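Local coordinates for core protein VP4 (Bluetongue virus, PDB 2JHP) that caps viral messenger RNA inside the virus core, joining several capping activities, methyl transfer among them, in one elongated chain, at residues L121-G134 against G397-Y411. Numbering follows the deposited sequence.
Sequences LRNYAFKMAIEFHG and GLLHESDEPRADLFY. With SAH (S-adenosyl-L-homocysteine), chain B; GUN (guanine), chain E.
Flat against the imidazole of His-133 lies the guanidinium of Arg-406, the planes 22° apart and the centres 4.1 Å apart; arginine suits the place because its planar group can lie on the ring while its edge N-H groups bind the carboxylate of Asp-408. Asp-408 holds it there, gripped side-on: Arg-406 NE donates to Asp-408 OD2 at 2.8 Å and NH2 to OD1, while Tyr-411 OH meets OD1 from the anti side. At the ring's edge His-133 NE2 gives a fairly straight bond to Glu-131 OE1 (3.0 Å), which fixes the ring's rotation; the ring also stacks with Tyr-151.

Beneath these polar groups the strands run parallel. Glu-131 N and Ile-130 N share Pro-405 O, Ala-407 N reaches Glu-131 O, and His-133 N donates to Ala-407 O at 3.1 Å. The other sheet face is tight and apolar: the methyl of the small Ala-407 touches Ala-125 CB at 3.9 Å and also lies over one face of the Phe-132 ring, letting helix 114-128 settle close. By contrast, Ile-130 CG2 packs on Glu-404 CB at an end where Glu-404 and Pro-405 are exposed to solvent.

At the opposite end, Arg-122, bent at chi3 (-60°), turns NE onto SAH O at 2.9 Å and NH2 onto OXT. The ligand's amine donates to Gly-134 O and Leu-409 O. Positive phi and the lack of a side chain suit Gly-134, whose CA lies over the Tyr-411 ring face in a CH-pi contact, and guanine N1 lies over one face of the Phe-410 ring, toward its rim. Adjacent parallel strands ending in a cofactor site are characteristic of the Rossmann-like methyltransferase fold, here with S-adenosyl-L-homocysteine beside a guanine pocket.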
ATOM      1  N   LEU A 121       2.605  -5.969   4.760  1.00 20.17           N
ATOM      2  CA  LEU A 121       3.709  -5.987   3.814  1.00 35.58           C
ATOM      3  C   LEU A 121       4.459  -4.663   3.757  1.00 33.83           C
ATOM      4  O   LEU A 121       5.662  -4.647   3.544  1.00 17.13           O
ATOM      5  CB  LEU A 121       3.223  -6.351   2.412  1.00 22.63           C
ATOM      6  CG  LEU A 121       2.617  -7.735   2.186  1.00 19.89           C
ATOM      7  CD1 LEU A 121       2.464  -7.996   0.676  1.00 11.88           C
ATOM      8  CD2 LEU A 121       3.440  -8.836   2.839  1.00 30.59           C
ATOM      9  N   ARG A 122       3.752  -3.551   3.930  1.00 12.83           N
ATOM     10  CA  ARG A 122       4.388  -2.255   3.812  1.00 18.40           C
ATOM     11  C   ARG A 122       5.216  -1.935   5.046  1.00 17.48           C
ATOM     12  O   ARG A 122       6.256  -1.277   4.942  1.00 14.86           O
ATOM     13  CB  ARG A 122       3.367  -1.155   3.560  1.00 19.45           C
ATOM     14  CG  ARG A 122       3.960   0.049   2.815  1.00 15.54           C
ATOM     15  CD  ARG A 122       2.942   1.146   2.505  1.00 25.97           C
ATOM     16  NE  ARG A 122       1.856   0.634   1.677  1.00  6.02           N
ATOM     17  CZ  ARG A 122       0.684   0.249   2.158  1.00 18.74           C
ATOM     18  NH1 ARG A 122       0.463   0.340   3.459  1.00  8.07           N
ATOM     19  NH2 ARG A 122      -0.247  -0.227   1.341  1.00  8.65           N
ATOM     20  N   ASN A 123       4.767  -2.400   6.211  1.00 12.22           N
ATOM     21  CA  ASN A 123       5.507  -2.162   7.439  1.00 15.40           C
ATOM     22  C   ASN A 123       6.815  -2.896   7.431  1.00 -8.64           C
ATOM     23  O   ASN A 123       7.809  -2.325   7.777  1.00 12.86           O
ATOM     24  CB  ASN A 123       4.664  -2.456   8.678  1.00 18.43           C
ATOM     25  CG  ASN A 123       3.488  -1.476   8.833  1.00 80.94           C
ATOM     26  OD1 ASN A 123       3.373  -0.474   8.110  1.00 28.20           O
ATOM     27  ND2 ASN A 123       2.605  -1.775   9.778  1.00 24.90           N
ATOM     28  N   TYR A 124       6.819  -4.135   6.962  1.00 19.47           N
ATOM     29  CA  TYR A 124       8.068  -4.874   6.766  1.00 13.05           C
ATOM     30  C   TYR A 124       9.005  -4.069   5.854  1.00 14.09           C
ATOM     31  O   TYR A 124      10.219  -3.962   6.123  1.00 12.86           O
ATOM     32  CB  TYR A 124       7.801  -6.274   6.187  1.00 13.26           C
ATOM     33  CG  TYR A 124       9.028  -6.961   5.600  1.00 29.51           C
ATOM     34  CD1 TYR A 124       9.928  -7.652   6.418  1.00 28.85           C
ATOM     35  CD2 TYR A 124       9.287  -6.922   4.221  1.00 10.92           C
ATOM     36  CE1 TYR A 124      11.049  -8.287   5.885  1.00 19.08           C
ATOM     37  CE2 TYR A 124      10.414  -7.554   3.673  1.00 20.86           C
ATOM     38  CZ  TYR A 124      11.293  -8.233   4.513  1.00 11.94           C
ATOM     39  OH  TYR A 124      12.416  -8.853   3.981  1.00 28.21           O
ATOM     40  N   ALA A 125       8.419  -3.496   4.797  1.00 15.69           N
ATOM     41  CA  ALA A 125       9.163  -2.726   3.801  1.00 11.76           C
ATOM     42  C   ALA A 125       9.753  -1.423   4.344  1.00 25.53           C
ATOM     43  O   ALA A 125      10.810  -0.993   3.877  1.00 20.19           O
ATOM     44  CB  ALA A 125       8.312  -2.454   2.558  1.00 11.62           C
ATOM     45  N   PHE A 126       9.085  -0.801   5.317  1.00 21.18           N
ATOM     46  CA  PHE A 126       9.617   0.423   5.922  1.00 20.30           C
ATOM     47  C   PHE A 126      10.799   0.082   6.822  1.00 18.77           C
ATOM     48  O   PHE A 126      11.684   0.918   7.039  1.00 18.04           O
ATOM     49  CB  PHE A 126       8.547   1.183   6.710  1.00 14.65           C
ATOM     50  CG  PHE A 126       7.621   1.994   5.853  1.00  9.55           C
ATOM     51  CD1 PHE A 126       6.255   1.708   5.808  1.00 10.33           C
ATOM     52  CD2 PHE A 126       8.106   3.058   5.080  1.00 12.95           C
ATOM     53  CE1 PHE A 126       5.383   2.469   5.005  1.00 11.70           C
ATOM     54  CE2 PHE A 126       7.238   3.825   4.274  1.00 15.22           C
ATOM     55  CZ  PHE A 126       5.875   3.522   4.239  1.00 22.27           C
ATOM     56  N   LYS A 127      10.808  -1.149   7.331  1.00 18.97           N
ATOM     57  CA  LYS A 127      11.902  -1.632   8.173  1.00 17.71           C
ATOM     58  C   LYS A 127      13.118  -1.997   7.335  1.00 16.68           C
ATOM     59  O   LYS A 127      14.251  -1.863   7.797  1.00 16.36           O
ATOM     60  CB  LYS A 127      11.473  -2.840   9.020  1.00 17.07           C
ATOM     61  CG  LYS A 127      10.371  -2.548  10.038  1.00 37.19           C
ATOM     62  CD  LYS A 127      10.790  -1.433  10.987  1.00 20.41           C
ATOM     63  CE  LYS A 127       9.667  -1.002  11.910  1.00 28.76           C
ATOM     64  NZ  LYS A 127       9.967   0.332  12.526  1.00 38.02           N
ATOM     65  N   MET A 128      12.884  -2.432   6.099  1.00 13.04           N
ATOM     66  CA  MET A 128      13.954  -2.979   5.274  1.00 15.29           C
ATOM     67  C   MET A 128      14.352  -2.146   4.051  1.00 20.24           C
ATOM     68  O   MET A 128      15.323  -2.484   3.379  1.00 21.25           O
ATOM     69  CB  MET A 128      13.623  -4.413   4.848  1.00 19.87           C
ATOM     70  CG  MET A 128      13.293  -5.365   5.985  1.00 25.93           C
ATOM     71  SD  MET A 128      14.698  -5.721   7.045  1.00 21.34           S
ATOM     72  CE  MET A 128      13.982  -6.914   8.161  1.00 31.08           C
ATOM     73  N   ALA A 129      13.640  -1.063   3.750  1.00 16.63           N
ATOM     74  CA  ALA A 129      13.941  -0.320   2.514  1.00 26.33           C
ATOM     75  C   ALA A 129      14.055   1.196   2.661  1.00 16.56           C
ATOM     76  O   ALA A 129      13.507   1.789   3.591  1.00 24.49           O
ATOM     77  CB  ALA A 129      12.948  -0.690   1.391  1.00 14.77           C
ATOM     78  N   ILE A 130      14.796   1.804   1.739  1.00 20.49           N
ATOM     79  CA  ILE A 130      14.858   3.255   1.612  1.00 24.77           C
ATOM     80  C   ILE A 130      13.905   3.705   0.497  1.00 37.16           C
ATOM     81  O   ILE A 130      13.110   4.609   0.706  1.00 17.73           O
ATOM     82  CB  ILE A 130      16.329   3.785   1.399  1.00 20.05           C
ATOM     83  CG1 ILE A 130      17.078   3.924   2.735  1.00 10.23           C
ATOM     84  CG2 ILE A 130      16.349   5.138   0.710  1.00 73.47           C
ATOM     85  CD1 ILE A 130      17.474   2.621   3.357  1.00 19.56           C
ATOM     86  N   GLU A 131      13.974   3.057  -0.666  1.00 11.16           N
ATOM     87  CA  GLU A 131      13.192   3.461  -1.840  1.00 17.87           C
ATOM     88  C   GLU A 131      11.821   2.766  -1.938  1.00 19.92           C
ATOM     89  O   GLU A 131      11.719   1.546  -1.728  1.00 21.29           O
ATOM     90  CB  GLU A 131      13.975   3.186  -3.125  1.00 13.73           C
ATOM     91  CG  GLU A 131      15.294   3.920  -3.263  1.00 11.31           C
ATOM     92  CD  GLU A 131      15.782   3.980  -4.701  1.00 87.25           C
ATOM     93  OE1 GLU A 131      15.207   3.285  -5.560  1.00 24.34           O
ATOM     94  OE2 GLU A 131      16.738   4.728  -4.980  1.00 29.00           O
ATOM     95  N   PHE A 132      10.783   3.548  -2.260  1.00 11.92           N
ATOM     96  CA  PHE A 132       9.429   3.024  -2.493  1.00 11.52           C
ATOM     97  C   PHE A 132       8.898   3.451  -3.848  1.00 16.02           C
ATOM     98  O   PHE A 132       8.824   4.642  -4.147  1.00 19.27           O
ATOM     99  CB  PHE A 132       8.476   3.452  -1.397  1.00-12.34           C
ATOM    100  CG  PHE A 132       8.745   2.787  -0.109  1.00 25.46           C
ATOM    101  CD1 PHE A 132       9.847   3.158   0.664  1.00 17.82           C
ATOM    102  CD2 PHE A 132       7.915   1.763   0.343  1.00 21.10           C
ATOM    103  CE1 PHE A 132      10.110   2.525   1.872  1.00 14.88           C
ATOM    104  CE2 PHE A 132       8.170   1.118   1.550  1.00  9.00           C
ATOM    105  CZ  PHE A 132       9.271   1.500   2.315  1.00 20.30           C
ATOM    106  N   HIS A 133       8.543   2.470  -4.675  1.00 14.14           N
ATOM    107  CA  HIS A 133       8.023   2.756  -6.008  1.00 22.62           C
ATOM    108  C   HIS A 133       6.525   2.473  -6.143  1.00 11.88           C
ATOM    109  O   HIS A 133       5.945   1.744  -5.337  1.00 15.92           O
ATOM    110  CB  HIS A 133       8.862   2.042  -7.064  1.00  9.48           C
ATOM    111  CG  HIS A 133      10.293   2.488  -7.077  1.00 13.77           C
ATOM    112  ND1 HIS A 133      10.754   3.492  -7.903  1.00  9.01           N
ATOM    113  CD2 HIS A 133      11.357   2.096  -6.336  1.00 -5.03           C
ATOM    114  CE1 HIS A 133      12.041   3.688  -7.683  1.00 11.21           C
ATOM    115  NE2 HIS A 133      12.432   2.854  -6.737  1.00 10.02           N
ATOM    116  N   GLY A 134       5.913   3.097  -7.151  1.00 17.38           N
ATOM    117  CA  GLY A 134       4.462   3.081  -7.372  1.00 15.42           C
ATOM    118  C   GLY A 134       3.688   3.657  -6.195  1.00 10.32           C
ATOM    119  O   GLY A 134       2.607   3.169  -5.854  1.00 19.97           O
ATOM    120  N   GLY A 397       9.132   3.033 -11.915  1.00 19.18           N
ATOM    121  CA  GLY A 397       9.792   1.985 -11.162  1.00 14.85           C
ATOM    122  C   GLY A 397      10.590   1.025 -12.011  1.00 18.70           C
ATOM    123  O   GLY A 397      11.706   0.653 -11.636  1.00 23.94           O
ATOM    124  N   LEU A 398      10.025   0.641 -13.158  1.00 20.23           N
ATOM    125  CA  LEU A 398      10.648  -0.340 -14.048  1.00 19.19           C
ATOM    126  C   LEU A 398      11.907   0.212 -14.688  1.00 21.12           C
ATOM    127  O   LEU A 398      12.805  -0.545 -15.038  1.00 24.59           O
ATOM    128  CB  LEU A 398       9.682  -0.785 -15.143  1.00 19.97           C
ATOM    129  CG  LEU A 398       8.306  -1.309 -14.737  1.00 18.58           C
ATOM    130  CD1 LEU A 398       7.346  -1.221 -15.915  1.00 23.92           C
ATOM    131  CD2 LEU A 398       8.389  -2.723 -14.198  1.00 22.53           C
ATOM    132  N   LEU A 399      11.981   1.532 -14.831  1.00 26.57           N
ATOM    133  CA  LEU A 399      13.099   2.160 -15.538  1.00 23.90           C
ATOM    134  C   LEU A 399      14.120   2.786 -14.599  1.00 24.54           C
ATOM    135  O   LEU A 399      15.174   3.239 -15.034  1.00 18.43           O
ATOM    136  CB  LEU A 399      12.579   3.213 -16.523  1.00 21.98           C
ATOM    137  CG  LEU A 399      11.576   2.757 -17.589  1.00 22.59           C
ATOM    138  CD1 LEU A 399      10.803   3.956 -18.140  1.00 29.89           C
ATOM    139  CD2 LEU A 399      12.290   1.987 -18.698  1.00 -9.04           C
ATOM    140  N   HIS A 400      13.808   2.807 -13.310  1.00 25.49           N
ATOM    141  CA  HIS A 400      14.681   3.423 -12.331  1.00 34.86           C
ATOM    142  C   HIS A 400      15.739   2.432 -11.847  1.00 31.51           C
ATOM    143  O   HIS A 400      15.410   1.345 -11.356  1.00 20.59           O
ATOM    144  CB  HIS A 400      13.846   3.954 -11.165  1.00 22.72           C
ATOM    145  CG  HIS A 400      14.648   4.631 -10.100  1.00 47.65           C
ATOM    146  ND1 HIS A 400      15.056   3.986  -8.953  1.00 20.77           N
ATOM    147  CD2 HIS A 400      15.114   5.899 -10.006  1.00 22.34           C
ATOM    148  CE1 HIS A 400      15.746   4.825  -8.201  1.00 20.33           C
ATOM    149  NE2 HIS A 400      15.794   5.994  -8.817  1.00 35.68           N
ATOM    150  N   GLU A 401      17.008   2.800 -12.009  1.00 26.69           N
ATOM    151  CA  GLU A 401      18.107   2.029 -11.431  1.00 28.33           C
ATOM    152  C   GLU A 401      18.495   2.652 -10.090  1.00 29.68           C
ATOM    153  O   GLU A 401      18.795   3.839 -10.019  1.00 17.54           O
ATOM    154  CB  GLU A 401      19.308   1.957 -12.383  1.00 28.46           C
ATOM    155  CG  GLU A 401      20.296   0.832 -12.040  1.00145.70           C
ATOM    156  CD  GLU A 401      21.192   0.427 -13.207  1.00 30.14           C
ATOM    157  OE1 GLU A 401      20.693   0.338 -14.351  1.00 56.87           O
ATOM    158  OE2 GLU A 401      22.398   0.182 -12.974  1.00126.09           O
ATOM    159  N   SER A 402      18.480   1.848  -9.030  1.00 22.82           N
ATOM    160  CA  SER A 402      18.669   2.363  -7.677  1.00 20.38           C
ATOM    161  C   SER A 402      19.974   1.948  -7.020  1.00 22.43           C
ATOM    162  O   SER A 402      20.560   0.925  -7.361  1.00 18.71           O
ATOM    163  CB  SER A 402      17.494   1.975  -6.782  1.00 14.32           C
ATOM    164  OG  SER A 402      16.972   0.708  -7.111  1.00 36.73           O
ATOM    165  N   ASP A 403      20.418   2.764  -6.071  1.00 22.83           N
ATOM    166  CA  ASP A 403      21.622   2.493  -5.295  1.00 17.95           C
ATOM    167  C   ASP A 403      21.266   1.973  -3.908  1.00 20.83           C
ATOM    168  O   ASP A 403      22.094   1.350  -3.234  1.00 23.71           O
ATOM    169  CB  ASP A 403      22.452   3.772  -5.148  1.00 25.36           C
ATOM    170  CG  ASP A 403      23.219   4.127  -6.413  1.00 -2.65           C
ATOM    171  OD1 ASP A 403      23.628   3.195  -7.151  1.00 30.10           O
ATOM    172  OD2 ASP A 403      23.432   5.341  -6.652  1.00 20.71           O
ATOM    173  N   GLU A 404      20.028   2.246  -3.498  1.00 16.97           N
ATOM    174  CA  GLU A 404      19.535   1.942  -2.159  1.00 13.86           C
ATOM    175  C   GLU A 404      18.569   0.761  -2.223  1.00 21.56           C
ATOM    176  O   GLU A 404      17.959   0.529  -3.274  1.00 18.27           O
ATOM    177  CB  GLU A 404      18.823   3.171  -1.585  1.00 18.17           C
ATOM    178  CG  GLU A 404      19.633   4.467  -1.645  1.00 12.54           C
ATOM    179  CD  GLU A 404      20.694   4.562  -0.559  1.00 43.21           C
ATOM    180  OE1 GLU A 404      20.597   3.819   0.442  1.00 11.45           O
ATOM    181  OE2 GLU A 404      21.625   5.388  -0.701  1.00 32.30           O
ATOM    182  N   PRO A 405      18.444  -0.008  -1.118  1.00  6.25           N
ATOM    183  CA  PRO A 405      17.418  -1.061  -1.110  1.00 -4.82           C
ATOM    184  C   PRO A 405      16.004  -0.500  -1.344  1.00 10.54           C
ATOM    185  O   PRO A 405      15.648   0.525  -0.778  1.00 15.91           O
ATOM    186  CB  PRO A 405      17.558  -1.711   0.278  1.00  8.99           C
ATOM    187  CG  PRO A 405      18.422  -0.821   1.067  1.00  3.07           C
ATOM    188  CD  PRO A 405      19.232   0.010   0.130  1.00  4.73           C
ATOM    189  N   ARG A 406      15.230  -1.189  -2.181  1.00 13.17           N
ATOM    190  CA  ARG A 406      13.957  -0.702  -2.696  1.00 13.29           C
ATOM    191  C   ARG A 406      12.788  -1.637  -2.389  1.00 24.15           C
ATOM    192  O   ARG A 406      12.983  -2.819  -2.171  1.00 14.46           O
ATOM    193  CB  ARG A 406      14.062  -0.489  -4.204  1.00 18.75           C
ATOM    194  CG  ARG A 406      14.421  -1.749  -4.978  1.00 15.21           C
ATOM    195  CD  ARG A 406      14.488  -1.515  -6.495  1.00 -9.80           C
ATOM    196  NE  ARG A 406      13.171  -1.262  -7.096  1.00 16.76           N
ATOM    197  CZ  ARG A 406      12.992  -0.687  -8.283  1.00 26.13           C
ATOM    198  NH1 ARG A 406      14.033  -0.277  -9.010  1.00-10.18           N
ATOM    199  NH2 ARG A 406      11.767  -0.518  -8.751  1.00 15.04           N
ATOM    200  N   ALA A 407      11.577  -1.086  -2.382  1.00 13.26           N
ATOM    201  CA  ALA A 407      10.333  -1.844  -2.250  1.00 18.27           C
ATOM    202  C   ALA A 407       9.418  -1.538  -3.433  1.00 12.78           C
ATOM    203  O   ALA A 407       9.426  -0.425  -3.965  1.00 19.64           O
ATOM    204  CB  ALA A 407       9.626  -1.500  -0.942  1.00  4.71           C
ATOM    205  N   ASP A 408       8.617  -2.522  -3.835  1.00 24.42           N
ATOM    206  CA  ASP A 408       7.840  -2.406  -5.078  1.00 21.06           C
ATOM    207  C   ASP A 408       6.414  -2.962  -4.942  1.00 16.79           C
ATOM    208  O   ASP A 408       6.025  -3.944  -5.581  1.00 16.56           O
ATOM    209  CB  ASP A 408       8.622  -3.049  -6.221  1.00 15.01           C
ATOM    210  CG  ASP A 408       9.888  -2.270  -6.557  1.00 19.93           C
ATOM    211  OD1 ASP A 408       9.798  -1.338  -7.389  1.00 20.17           O
ATOM    212  OD2 ASP A 408      10.965  -2.593  -5.990  1.00 17.23           O
ATOM    213  N   LEU A 409       5.649  -2.309  -4.078  1.00 17.49           N
ATOM    214  CA  LEU A 409       4.398  -2.858  -3.600  1.00 26.62           C
ATOM    215  C   LEU A 409       3.191  -2.383  -4.434  1.00 21.31           C
ATOM    216  O   LEU A 409       3.007  -1.190  -4.655  1.00 20.40           O
ATOM    217  CB  LEU A 409       4.228  -2.525  -2.113  1.00 21.94           C
ATOM    218  CG  LEU A 409       5.253  -3.100  -1.130  1.00 24.64           C
ATOM    219  CD1 LEU A 409       5.203  -2.426   0.210  1.00-10.45           C
ATOM    220  CD2 LEU A 409       5.045  -4.588  -0.978  1.00 14.53           C
ATOM    221  N   PHE A 410       2.421  -3.353  -4.920  1.00 27.40           N
ATOM    222  CA  PHE A 410       1.111  -3.150  -5.513  1.00  7.97           C
ATOM    223  C   PHE A 410       1.092  -2.167  -6.678  1.00 27.10           C
ATOM    224  O   PHE A 410       0.376  -1.171  -6.638  1.00 11.89           O
ATOM    225  CB  PHE A 410       0.064  -2.720  -4.453  1.00 -7.29           C
ATOM    226  CG  PHE A 410       0.013  -3.597  -3.246  1.00 13.93           C
ATOM    227  CD1 PHE A 410       0.534  -3.155  -2.043  1.00 23.35           C
ATOM    228  CD2 PHE A 410      -0.563  -4.857  -3.308  1.00 29.07           C
ATOM    229  CE1 PHE A 410       0.492  -3.955  -0.920  1.00 11.34           C
ATOM    230  CE2 PHE A 410      -0.621  -5.670  -2.181  1.00 18.07           C
ATOM    231  CZ  PHE A 410      -0.088  -5.219  -0.986  1.00 13.98           C
ATOM    232  N   TYR A 411       1.875  -2.448  -7.713  1.00 13.91           N
ATOM    233  CA  TYR A 411       1.884  -1.588  -8.882  1.00 19.86           C
ATOM    234  C   TYR A 411       2.343  -2.314 -10.140  1.00 13.00           C
ATOM    235  O   TYR A 411       1.820  -2.067 -11.229  1.00 17.34           O
ATOM    236  CB  TYR A 411       2.710  -0.309  -8.621  1.00 14.72           C
ATOM    237  CG  TYR A 411       4.206  -0.400  -8.869  1.00 26.09           C
ATOM    238  CD1 TYR A 411       4.731  -0.186 -10.144  1.00 16.44           C
ATOM    239  CD2 TYR A 411       5.095  -0.666  -7.822  1.00  9.23           C
ATOM    240  CE1 TYR A 411       6.110  -0.249 -10.378  1.00  6.97           C
ATOM    241  CE2 TYR A 411       6.483  -0.735  -8.039  1.00 29.27           C
ATOM    242  CZ  TYR A 411       6.985  -0.520  -9.314  1.00 12.10           C
ATOM    243  OH  TYR A 411       8.339  -0.599  -9.559  1.00 21.47           O
TER
HETATM  244  N   SAH B1645       2.511   1.128  -3.779  1.00 34.62           N
HETATM  245  CA  SAH B1645       1.337   1.623  -2.993  1.00 17.59           C
HETATM  246  CB  SAH B1645       0.120   2.028  -3.831  1.00 14.75           C
HETATM  247  CG  SAH B1645      -0.104   1.410  -5.198  1.00 48.60           C
HETATM  248  SD  SAH B1645      -1.397   2.312  -6.095  1.00 14.02           S
HETATM  249  C   SAH B1645       0.933   0.673  -1.876  1.00 19.67           C
HETATM  250  O   SAH B1645       1.791   0.125  -1.181  1.00 20.34           O
HETATM  251  OXT SAH B1645      -0.252   0.459  -1.621  1.00 46.07           O
HETATM  252  C5' SAH B1645      -0.498   2.056  -7.652  1.00 -6.02           C
HETATM  253  C4' SAH B1645       0.240   3.297  -8.123  1.00  4.74           C
HETATM  254  O4' SAH B1645       1.418   2.946  -8.821  1.00  7.70           O
HETATM  255  C3' SAH B1645      -0.601   4.155  -9.065  1.00  0.69           C
HETATM  256  O3' SAH B1645      -0.390   5.505  -8.682  1.00 -7.14           O
HETATM  257  C2' SAH B1645       0.013   3.922 -10.437  1.00 -0.27           C
HETATM  258  O2' SAH B1645      -0.044   5.053 -11.265  1.00 10.14           O
HETATM  259  C1' SAH B1645       1.465   3.609 -10.080  1.00 -1.73           C
HETATM  260  N9  SAH B1645       2.163   2.818 -11.118  1.00 14.19           N
HETATM  261  C8  SAH B1645       1.641   1.812 -11.898  1.00 -2.81           C
HETATM  262  N7  SAH B1645       2.615   1.355 -12.726  1.00 19.58           N
HETATM  263  C5  SAH B1645       3.751   2.052 -12.490  1.00 -6.33           C
HETATM  264  C6  SAH B1645       5.036   1.996 -13.038  1.00 10.97           C
HETATM  265  N6  SAH B1645       5.320   1.116 -13.995  1.00  9.62           N
HETATM  266  N1  SAH B1645       6.022   2.849 -12.577  1.00  5.85           N
HETATM  267  C2  SAH B1645       5.735   3.758 -11.574  1.00 18.83           C
HETATM  268  N3  SAH B1645       4.464   3.817 -11.028  1.00  8.90           N
HETATM  269  C4  SAH B1645       3.483   2.980 -11.478  1.00 -4.23           C
HETATM  270  N9  GUN E1648      -3.443  -1.111   0.593  1.00127.74           N
HETATM  271  C8  GUN E1648      -3.458  -0.100  -0.276  1.00 89.91           C
HETATM  272  N7  GUN E1648      -3.714  -0.576  -1.497  1.00109.04           N
HETATM  273  C5  GUN E1648      -3.870  -1.896  -1.411  1.00119.52           C
HETATM  274  C6  GUN E1648      -4.150  -2.896  -2.344  1.00 82.38           C
HETATM  275  O6  GUN E1648      -4.308  -2.622  -3.533  1.00107.82           O
HETATM  276  N1  GUN E1648      -4.252  -4.226  -1.913  1.00 61.64           N
HETATM  277  C2  GUN E1648      -4.062  -4.505  -0.551  1.00 22.19           C
HETATM  278  N2  GUN E1648      -4.152  -5.745  -0.109  1.00 50.40           N
HETATM  279  N3  GUN E1648      -3.793  -3.516   0.319  1.00 50.39           N
HETATM  280  C4  GUN E1648      -3.696  -2.236  -0.074  1.00119.15           C
HETATM  281  O   HOH W   1       6.311  -0.027  -3.054  1.00  9.55           O